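Local coordinates for uncharacterized protein (Pseudomonas syringae pv. tomato, PDB 3K4I) that is of unknown function but belongs to the aldolase/RraA-like family and forms an assembly of three chains, at residues I113-R123 with Y133-S144. Sequence-based numbering, arbitrary orientation.
Sequences IKGTVIDGVAR and YPLFSRGRFMQS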
loop_
_atom_site.group_PDB
_atom_site.type_symbol
_atom_site.label_atom_id
_atom_site.label_comp_id
_atom_site.label_asym_id
_atom_site.label_seq_id
_atom_site.Cartn_x
_atom_site.Cartn_y
_atom_site.Cartn_z
ATOM N N ILE C 113 -19.217 13.937 -9.063
ATOM C CA ILE C 113 -19.085 12.743 -8.232
ATOM C C ILE C 113 -17.814 12.793 -7.365
ATOM O O ILE C 113 -16.722 13.080 -7.882
ATOM C CB ILE C 113 -19.096 11.482 -9.097
ATOM C CG1 ILE C 113 -20.413 11.436 -9.895
ATOM C CG2 ILE C 113 -18.919 10.186 -8.203
ATOM C CD1 ILE C 113 -20.494 10.350 -11.006
ATOM N N LYS C 114 -17.967 12.588 -6.054
ATOM C CA LYS C 114 -16.937 12.999 -5.068
ATOM C C LYS C 114 -15.840 11.981 -4.815
ATOM O O LYS C 114 -14.743 12.340 -4.377
ATOM C CB LYS C 114 -17.559 13.358 -3.699
ATOM C CG LYS C 114 -18.759 14.300 -3.714
ATOM C CD LYS C 114 -18.360 15.721 -4.019
ATOM C CE LYS C 114 -17.410 16.314 -2.989
ATOM N NZ LYS C 114 -18.039 16.425 -1.658
ATOM N N GLY C 115 -16.160 10.707 -5.037
ATOM C CA GLY C 115 -15.200 9.644 -4.793
ATOM C C GLY C 115 -15.831 8.283 -5.057
ATOM O O GLY C 115 -17.054 8.159 -5.274
ATOM N N THR C 116 -14.998 7.266 -5.020
ATOM C CA THR C 116 -15.443 5.903 -5.273
ATOM C C THR C 116 -14.817 4.994 -4.245
ATOM O O THR C 116 -13.598 5.038 -4.033
ATOM C CB THR C 116 -15.074 5.435 -6.697
ATOM O OG1 THR C 116 -15.775 6.262 -7.623
ATOM C CG2 THR C 116 -15.557 4.025 -6.930
ATOM N N VAL C 117 -15.667 4.179 -3.628
ATOM C CA VAL C 117 -15.266 3.216 -2.598
ATOM C C VAL C 117 -15.546 1.846 -3.207
ATOM O O VAL C 117 -16.680 1.613 -3.633
ATOM C CB VAL C 117 -16.138 3.411 -1.351
ATOM C CG1 VAL C 117 -15.856 2.344 -0.329
ATOM C CG2 VAL C 117 -15.898 4.781 -0.764
ATOM N N ILE C 118 -14.564 0.933 -3.198
ATOM C CA ILE C 118 -14.711 -0.366 -3.871
ATOM C C ILE C 118 -14.378 -1.563 -3.000
ATOM O O ILE C 118 -13.254 -1.691 -2.501
ATOM C CB ILE C 118 -13.863 -0.459 -5.168
ATOM C CG1 ILE C 118 -14.102 0.760 -6.057
ATOM C CG2 ILE C 118 -14.218 -1.712 -5.944
ATOM C CD1 ILE C 118 -13.185 0.822 -7.261
ATOM N N ASP C 119 -15.378 -2.433 -2.854
ATOM C CA ASP C 119 -15.195 -3.754 -2.248
ATOM C C ASP C 119 -14.746 -4.632 -3.420
ATOM O O ASP C 119 -15.529 -5.372 -4.000
ATOM C CB ASP C 119 -16.517 -4.209 -1.608
ATOM C CG ASP C 119 -16.527 -5.690 -1.218
ATOM O OD1 ASP C 119 -15.490 -6.190 -0.798
ATOM O OD2 ASP C 119 -17.602 -6.317 -1.347
ATOM N N GLY C 120 -13.462 -4.527 -3.748
ATOM C CA GLY C 120 -12.939 -4.985 -5.010
ATOM C C GLY C 120 -11.754 -4.118 -5.383
ATOM O O GLY C 120 -11.185 -3.432 -4.533
ATOM N N VAL C 121 -11.370 -4.160 -6.648
ATOM C CA VAL C 121 -10.173 -3.436 -7.107
ATOM C C VAL C 121 -10.452 -2.521 -8.301
ATOM O O VAL C 121 -11.523 -2.619 -8.936
ATOM C CB VAL C 121 -9.008 -4.415 -7.405
ATOM C CG1 VAL C 121 -8.602 -5.139 -6.119
ATOM C CG2 VAL C 121 -9.355 -5.409 -8.530
ATOM N N ALA C 122 -9.513 -1.611 -8.566
ATOM C CA ALA C 122 -9.645 -0.632 -9.656
ATOM C C ALA C 122 -8.448 -0.670 -10.592
ATOM O O ALA C 122 -7.370 -1.115 -10.193
ATOM C CB ALA C 122 -9.802 0.787 -9.074
ATOM N N ARG C 123 -8.631 -0.173 -11.813
ATOM C CA ARG C 123 -7.523 -0.036 -12.773
ATOM C C ARG C 123 -7.273 1.424 -13.102
ATOM O O ARG C 123 -7.965 2.297 -12.580
ATOM C CB ARG C 123 -7.782 -0.853 -14.043
ATOM C CG ARG C 123 -8.839 -0.347 -15.016
ATOM C CD ARG C 123 -8.927 -1.380 -16.115
ATOM N NE ARG C 123 -9.811 -0.977 -17.202
ATOM C CZ ARG C 123 -9.881 -1.632 -18.352
ATOM N NH1 ARG C 123 -9.123 -2.718 -18.537
ATOM N NH2 ARG C 123 -10.710 -1.219 -19.296
ATOM N N TYR C 133 -8.225 11.981 -7.838
ATOM C CA TYR C 133 -9.594 11.535 -7.580
ATOM C C TYR C 133 -9.616 10.627 -6.340
ATOM O O TYR C 133 -8.803 9.710 -6.230
ATOM C CB TYR C 133 -10.146 10.765 -8.775
ATOM C CG TYR C 133 -11.566 10.288 -8.541
ATOM C CD1 TYR C 133 -12.619 11.213 -8.508
ATOM C CD2 TYR C 133 -11.870 8.926 -8.383
ATOM C CE1 TYR C 133 -13.915 10.828 -8.294
ATOM C CE2 TYR C 133 -13.200 8.517 -8.173
ATOM C CZ TYR C 133 -14.218 9.488 -8.137
ATOM O OH TYR C 133 -15.533 9.117 -7.935
ATOM N N PRO C 134 -10.545 10.875 -5.401
ATOM C CA PRO C 134 -10.555 10.087 -4.185
ATOM C C PRO C 134 -11.076 8.649 -4.386
ATOM O O PRO C 134 -12.280 8.403 -4.393
ATOM C CB PRO C 134 -11.447 10.910 -3.243
ATOM C CG PRO C 134 -11.390 12.347 -3.835
ATOM C CD PRO C 134 -11.462 12.035 -5.299
ATOM N N LEU C 135 -10.128 7.742 -4.587
ATOM C CA LEU C 135 -10.424 6.319 -4.818
ATOM C C LEU C 135 -9.983 5.481 -3.657
ATOM O O LEU C 135 -8.822 5.562 -3.215
ATOM C CB LEU C 135 -9.662 5.826 -6.067
ATOM C CG LEU C 135 -9.749 4.313 -6.359
ATOM C CD1 LEU C 135 -11.169 4.071 -6.736
ATOM C CD2 LEU C 135 -8.844 3.933 -7.511
ATOM N N PHE C 136 -10.893 4.624 -3.201
ATOM C CA PHE C 136 -10.616 3.717 -2.112
ATOM C C PHE C 136 -10.977 2.324 -2.567
ATOM O O PHE C 136 -12.064 2.119 -3.120
ATOM C CB PHE C 136 -11.451 4.174 -0.926
ATOM C CG PHE C 136 -11.177 5.584 -0.547
ATOM C CD1 PHE C 136 -10.249 5.882 0.453
ATOM C CD2 PHE C 136 -11.791 6.630 -1.230
ATOM C CE1 PHE C 136 -9.970 7.204 0.792
ATOM C CE2 PHE C 136 -11.482 7.979 -0.917
ATOM C CZ PHE C 136 -10.568 8.254 0.096
ATOM N N SER C 137 -10.080 1.360 -2.368
ATOM C CA SER C 137 -10.333 0.019 -2.860
ATOM C C SER C 137 -9.454 -0.980 -2.142
ATOM O O SER C 137 -8.559 -0.603 -1.399
ATOM C CB SER C 137 -10.002 -0.056 -4.361
ATOM O OG SER C 137 -8.604 0.081 -4.564
ATOM N N ARG C 138 -9.695 -2.259 -2.408
ATOM C CA ARG C 138 -8.855 -3.320 -1.861
ATOM C C ARG C 138 -7.555 -3.504 -2.633
ATOM O O ARG C 138 -6.767 -4.427 -2.360
ATOM C CB ARG C 138 -9.616 -4.638 -1.845
ATOM C CG ARG C 138 -10.841 -4.594 -0.929
ATOM C CD ARG C 138 -11.427 -5.988 -0.668
ATOM N NE ARG C 138 -12.725 -5.814 -0.005
ATOM C CZ ARG C 138 -12.899 -5.411 1.257
ATOM N NH1 ARG C 138 -11.867 -5.173 2.038
ATOM N NH2 ARG C 138 -14.145 -5.248 1.738
ATOM N N GLY C 139 -7.330 -2.672 -3.630
ATOM C CA GLY C 139 -6.100 -2.824 -4.410
ATOM C C GLY C 139 -6.216 -2.379 -5.839
ATOM O O GLY C 139 -7.219 -1.747 -6.237
ATOM N N ARG C 140 -5.190 -2.736 -6.592
ATOM C CA ARG C 140 -4.963 -2.262 -7.950
ATOM C C ARG C 140 -4.739 -3.435 -8.877
ATOM O O ARG C 140 -3.967 -4.344 -8.547
ATOM C CB ARG C 140 -3.737 -1.357 -7.988
ATOM C CG ARG C 140 -3.788 -0.164 -7.006
ATOM C CD ARG C 140 -2.418 0.410 -6.752
ATOM N NE ARG C 140 -2.496 1.713 -6.058
ATOM C CZ ARG C 140 -1.502 2.600 -6.044
ATOM N NH1 ARG C 140 -0.339 2.327 -6.644
ATOM N NH2 ARG C 140 -1.653 3.756 -5.420
ATOM N N PHE C 141 -5.427 -3.406 -10.022
ATOM C CA PHE C 141 -5.245 -4.417 -11.079
ATOM C C PHE C 141 -5.578 -3.786 -12.431
ATOM O O PHE C 141 -5.872 -2.608 -12.486
ATOM C CB PHE C 141 -6.098 -5.655 -10.784
ATOM C CG PHE C 141 -5.612 -6.916 -11.460
ATOM C CD1 PHE C 141 -6.523 -7.817 -12.005
ATOM C CD2 PHE C 141 -4.246 -7.204 -11.551
ATOM C CE1 PHE C 141 -6.094 -9.002 -12.626
ATOM C CE2 PHE C 141 -3.799 -8.401 -12.176
ATOM C CZ PHE C 141 -4.729 -9.290 -12.713
HETATM N N MSE C 142 -5.537 -4.544 -13.521
HETATM C CA MSE C 142 -5.787 -3.959 -14.846
HETATM C C MSE C 142 -6.852 -4.670 -15.678
HETATM O O MSE C 142 -7.339 -4.125 -16.678
HETATM C CB MSE C 142 -4.472 -3.842 -15.642
HETATM C CG MSE C 142 -4.049 -5.085 -16.378
HETATM SE SE MSE C 142 -3.568 -6.614 -15.252
HETATM C CE MSE C 142 -2.064 -5.771 -14.283
ATOM N N GLN C 143 -7.212 -5.889 -15.279
ATOM C CA GLN C 143 -8.138 -6.699 -16.078
ATOM C C GLN C 143 -9.562 -6.164 -15.933
ATOM O O GLN C 143 -10.020 -5.856 -14.826
ATOM C CB GLN C 143 -8.053 -8.191 -15.718
ATOM C CG GLN C 143 -6.717 -8.829 -16.100
ATOM C CD GLN C 143 -6.645 -10.328 -15.808
ATOM O OE1 GLN C 143 -5.685 -10.979 -16.190
ATOM N NE2 GLN C 143 -7.653 -10.868 -15.133
ATOM N N SER C 144 -10.215 -6.034 -17.076
ATOM C CA SER C 144 -11.540 -5.442 -17.229
ATOM C C SER C 144 -12.608 -6.294 -16.568
ATOM O O SER C 144 -12.446 -7.510 -16.466
ATOM C CB SER C 144 -11.837 -5.336 -18.723
ATOM O OG SER C 144 -13.177 -4.971 -18.980
#
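Asp119 OD1 takes two N-H groups of Arg138, NE at 2.9 Å and NH2 at 3.0 Å, so a single carboxylate oxygen carries a side-on salt bridge. Asp119 OD1 offers its anti lone pair to NE, whereas NH2 meets it from above the carboxylate plane; the two flat groups stand 87° apart. With CG anti to the backbone N (chi1 167°), the Asp119 carboxylate swings back toward Arg138, and Ser90 takes its OD2. NH2 of Arg138 also pairs with Asp161, and NH1 donates to Pro42 O, while the backbone N of Arg138 donates to Gly120 O at 2.8 Å.

Upstream, strands 115-119 and 135-137 run parallel, 6° apart, as the two strands of a beta-alpha-beta unit whose crossover is helix 125-130. Thr116 bonds through its N to Pro134 O and through its O to Phe136 N. Tyr133 OH and Thr116 OG1 share a hydrogen bond of 2.9 Å, with OG1 lying at the edge of the ring.

Gly139 O receives Ala122 N and Ser137 OG from opposite faces of its plane, while Leu135 CD2 packs 3.6 Å from Ala122 CB. Arg123 NH1 donates in its guanidinium plane to Met142 O (2.9 Å) and also pairs with Asp30 of the second subunit. Charge pairing at both arginines thus probably fixes the loops that follow the strands, one within the chain and one across the subunit interface.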